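Local coordinates for surface layer protein (Geobacillus stearothermophilus, PDB 4UJ7) that probably self-assembles into the two-dimensional protein lattice that coats the bacterial cell surface, and binds calcium ions, at residues Val79-Ile89 / Lys99-Gly107. Sequence-based numbering, arbitrary orientation.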
loop_
_atom_site.group_PDB
_atom_site.type_symbol
_atom_site.label_atom_id
_atom_site.label_comp_id
_atom_site.label_asym_id
_atom_site.label_seq_id
_atom_site.Cartn_x
_atom_site.Cartn_y
_atom_site.Cartn_z
ATOM N N VAL A 79 8.797 -1.694 -5.799
ATOM C CA VAL A 79 10.168 -1.401 -6.201
ATOM C C VAL A 79 11.142 -1.931 -5.146
ATOM O O VAL A 79 11.007 -1.644 -3.958
ATOM C CB VAL A 79 10.387 0.130 -6.433
ATOM C CG1 VAL A 79 11.843 0.443 -6.785
ATOM C CG2 VAL A 79 9.410 0.683 -7.476
ATOM N N ASN A 80 12.122 -2.728 -5.588
ATOM C CA ASN A 80 13.137 -3.306 -4.714
ATOM C C ASN A 80 14.462 -2.587 -4.898
ATOM O O ASN A 80 14.995 -2.540 -6.014
ATOM C CB ASN A 80 13.293 -4.800 -5.043
ATOM C CG ASN A 80 11.963 -5.552 -4.992
ATOM O OD1 ASN A 80 11.384 -5.727 -3.917
ATOM N ND2 ASN A 80 11.474 -6.007 -6.155
ATOM N N GLY A 81 14.971 -1.992 -3.819
ATOM C CA GLY A 81 16.269 -1.301 -3.848
ATOM C C GLY A 81 17.403 -2.312 -3.802
ATOM O O GLY A 81 17.589 -3.000 -2.798
ATOM N N VAL A 82 18.121 -2.434 -4.919
ATOM C CA VAL A 82 19.192 -3.444 -5.057
ATOM C C VAL A 82 20.583 -2.863 -4.772
ATOM O O VAL A 82 21.349 -3.454 -4.007
ATOM C CB VAL A 82 19.143 -4.123 -6.450
ATOM C CG1 VAL A 82 20.355 -5.029 -6.667
ATOM C CG2 VAL A 82 17.846 -4.916 -6.612
ATOM N N ALA A 83 20.900 -1.725 -5.384
ATOM C CA ALA A 83 22.179 -1.029 -5.144
ATOM C C ALA A 83 22.031 0.487 -5.232
ATOM O O ALA A 83 21.192 0.998 -5.975
ATOM C CB ALA A 83 23.241 -1.513 -6.126
ATOM N N GLU A 84 22.867 1.213 -4.490
ATOM C CA GLU A 84 22.816 2.674 -4.515
ATOM C C GLU A 84 22.926 3.215 -5.936
ATOM O O GLU A 84 23.744 2.750 -6.732
ATOM C CB GLU A 84 23.896 3.283 -3.615
ATOM C CG GLU A 84 23.740 2.915 -2.148
ATOM C CD GLU A 84 24.832 3.508 -1.277
ATOM O OE1 GLU A 84 25.167 4.696 -1.473
ATOM O OE2 GLU A 84 25.355 2.782 -0.403
ATOM N N GLY A 85 22.082 4.189 -6.248
ATOM C CA GLY A 85 22.007 4.775 -7.575
ATOM C C GLY A 85 20.632 5.342 -7.858
ATOM O O GLY A 85 19.727 5.232 -7.032
ATOM N N SER A 86 20.494 5.963 -9.022
ATOM C CA SER A 86 19.223 6.485 -9.488
ATOM C C SER A 86 18.818 5.824 -10.790
ATOM O O SER A 86 19.673 5.463 -11.609
ATOM C CB SER A 86 19.307 7.999 -9.682
ATOM O OG SER A 86 19.497 8.641 -8.437
ATOM N N THR A 87 17.509 5.658 -10.982
ATOM C CA THR A 87 16.969 5.131 -12.232
ATOM C C THR A 87 15.506 5.543 -12.401
ATOM O O THR A 87 15.050 6.475 -11.747
ATOM C CB THR A 87 17.180 3.595 -12.378
ATOM O OG1 THR A 87 16.884 3.200 -13.722
ATOM C CG2 THR A 87 16.320 2.798 -11.395
ATOM N N THR A 88 14.784 4.883 -13.302
ATOM C CA THR A 88 13.373 5.179 -13.528
ATOM C C THR A 88 12.598 3.862 -13.699
ATOM O O THR A 88 13.167 2.873 -14.201
ATOM C CB THR A 88 13.155 6.129 -14.740
ATOM O OG1 THR A 88 13.416 5.447 -15.964
ATOM C CG2 THR A 88 14.091 7.353 -14.677
ATOM N N ILE A 89 11.357 3.830 -13.219
ATOM C CA ILE A 89 10.381 2.783 -13.543
ATOM C C ILE A 89 9.501 3.308 -14.681
ATOM O O ILE A 89 8.860 4.369 -14.560
ATOM C CB ILE A 89 9.432 2.392 -12.364
ATOM C CG1 ILE A 89 10.166 1.925 -11.092
ATOM C CG2 ILE A 89 8.420 1.320 -12.801
ATOM C CD1 ILE A 89 11.297 0.931 -11.317
ATOM N N LYS A 99 7.009 7.616 -16.603
ATOM C CA LYS A 99 8.324 7.289 -16.057
ATOM C C LYS A 99 8.432 7.859 -14.644
ATOM O O LYS A 99 8.355 9.081 -14.459
ATOM C CB LYS A 99 9.444 7.814 -16.964
ATOM C CG LYS A 99 9.532 7.038 -18.277
ATOM C CD LYS A 99 10.689 7.501 -19.153
ATOM C CE LYS A 99 10.839 6.638 -20.407
ATOM N NZ LYS A 99 11.598 5.371 -20.151
ATOM N N VAL A 100 8.589 6.977 -13.657
ATOM C CA VAL A 100 8.586 7.358 -12.234
ATOM C C VAL A 100 10.031 7.302 -11.740
ATOM O O VAL A 100 10.677 6.247 -11.850
ATOM C CB VAL A 100 7.729 6.379 -11.398
ATOM C CG1 VAL A 100 7.775 6.752 -9.916
ATOM C CG2 VAL A 100 6.286 6.341 -11.882
ATOM N N PRO A 101 10.562 8.425 -11.221
ATOM C CA PRO A 101 11.903 8.452 -10.670
ATOM C C PRO A 101 12.088 7.454 -9.530
ATOM O O PRO A 101 11.147 7.199 -8.772
ATOM C CB PRO A 101 12.023 9.890 -10.110
ATOM C CG PRO A 101 11.056 10.686 -10.912
ATOM C CD PRO A 101 9.926 9.764 -11.223
ATOM N N VAL A 102 13.289 6.872 -9.450
ATOM C CA VAL A 102 13.686 5.992 -8.343
ATOM C C VAL A 102 15.070 6.370 -7.839
ATOM O O VAL A 102 15.995 6.500 -8.633
ATOM C CB VAL A 102 13.750 4.501 -8.762
ATOM C CG1 VAL A 102 14.141 3.623 -7.582
ATOM C CG2 VAL A 102 12.424 4.034 -9.326
ATOM N N ASN A 103 15.192 6.536 -6.524
ATOM C CA ASN A 103 16.481 6.779 -5.895
ATOM C C ASN A 103 16.718 5.745 -4.796
ATOM O O ASN A 103 15.895 5.584 -3.871
ATOM C CB ASN A 103 16.548 8.215 -5.349
ATOM C CG ASN A 103 17.966 8.667 -5.049
ATOM O OD1 ASN A 103 18.917 8.289 -5.737
ATOM N ND2 ASN A 103 18.111 9.491 -4.018
ATOM N N VAL A 104 17.830 5.023 -4.922
ATOM C CA VAL A 104 18.232 4.024 -3.939
ATOM C C VAL A 104 19.422 4.586 -3.186
ATOM O O VAL A 104 20.417 4.967 -3.792
ATOM C CB VAL A 104 18.597 2.667 -4.589
ATOM C CG1 VAL A 104 18.917 1.635 -3.515
ATOM C CG2 VAL A 104 17.458 2.157 -5.463
ATOM N N VAL A 105 19.291 4.665 -1.869
ATOM C CA VAL A 105 20.291 5.334 -1.029
ATOM C C VAL A 105 20.858 4.384 0.023
ATOM O O VAL A 105 20.365 3.269 0.205
ATOM C CB VAL A 105 19.698 6.586 -0.341
ATOM C CG1 VAL A 105 19.186 7.578 -1.376
ATOM C CG2 VAL A 105 18.590 6.202 0.640
ATOM N N ALA A 106 21.907 4.824 0.713
ATOM C CA ALA A 106 22.438 4.084 1.835
ATOM C C ALA A 106 21.410 4.037 2.958
ATOM O O ALA A 106 21.178 2.981 3.560
ATOM C CB ALA A 106 23.738 4.725 2.327
ATOM N N GLY A 107 20.783 5.181 3.215
ATOM C CA GLY A 107 19.781 5.297 4.271
ATOM C C GLY A 107 20.345 5.810 5.581
ATOM O O GLY A 107 21.308 5.251 6.116
HETATM O O HOH W 1 23.262 7.197 -0.416
#
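The amide of Asn103, in one of its two modelled conformers, meets the hydroxyl of Ser86 on the outward face of a two-stranded antiparallel ladder. In that conformer Ser86 OG donates to Asn103 OD1 over 2.8 Å, arriving from above the amide plane, 41° out of it; as a permanent link the bond is doubtful. The same copy has CG opposite its own backbone N (chi1 -163°), which lets OD1 reach across the non-hydrogen-bonded pair. Thr88 and Pro101 share this outer face, where Thr88 OG1 turns instead to Asp56.

The other face illustrates how a beta sandwich closes. Val102 sends its two branches to different partners: CG1 meets Val79 CG1 of strand 74-81 tip to tip at 4.0 Å, and CG2 packs against Ile89 CG1 at 3.6 Å, the two side chains slanting across one another. Thr87 CG2 lies beside Val102 CB at 4.1 Å, pointing the same way. Val104 lies under the connection that leads from one sheet to the other, its CB 3.4 Å from Ala83 O, with CG2 against Gly81 CA. Ala61 and Phe35 of the facing sheet add to the same apolar layer.

Between the faces, Gly85, Thr87 and Ile89 pair with Val104, Val102 and Val100 through six backbone hydrogen bonds. Beyond the ladder, the Glu84 chain runs alongside Ala106, and a water accepts from Ala106 N while donating weakly to Glu84 OE1.

The chemistry is thus largely divided by face within the first of two Big-like, immunoglobulin-type domains in this S-layer protein fragment: backbone bonds fix the hairpin's register, valines and isoleucine join the sheets, and outside one hydroxyl-amide bond, present in one conformer, links the strands.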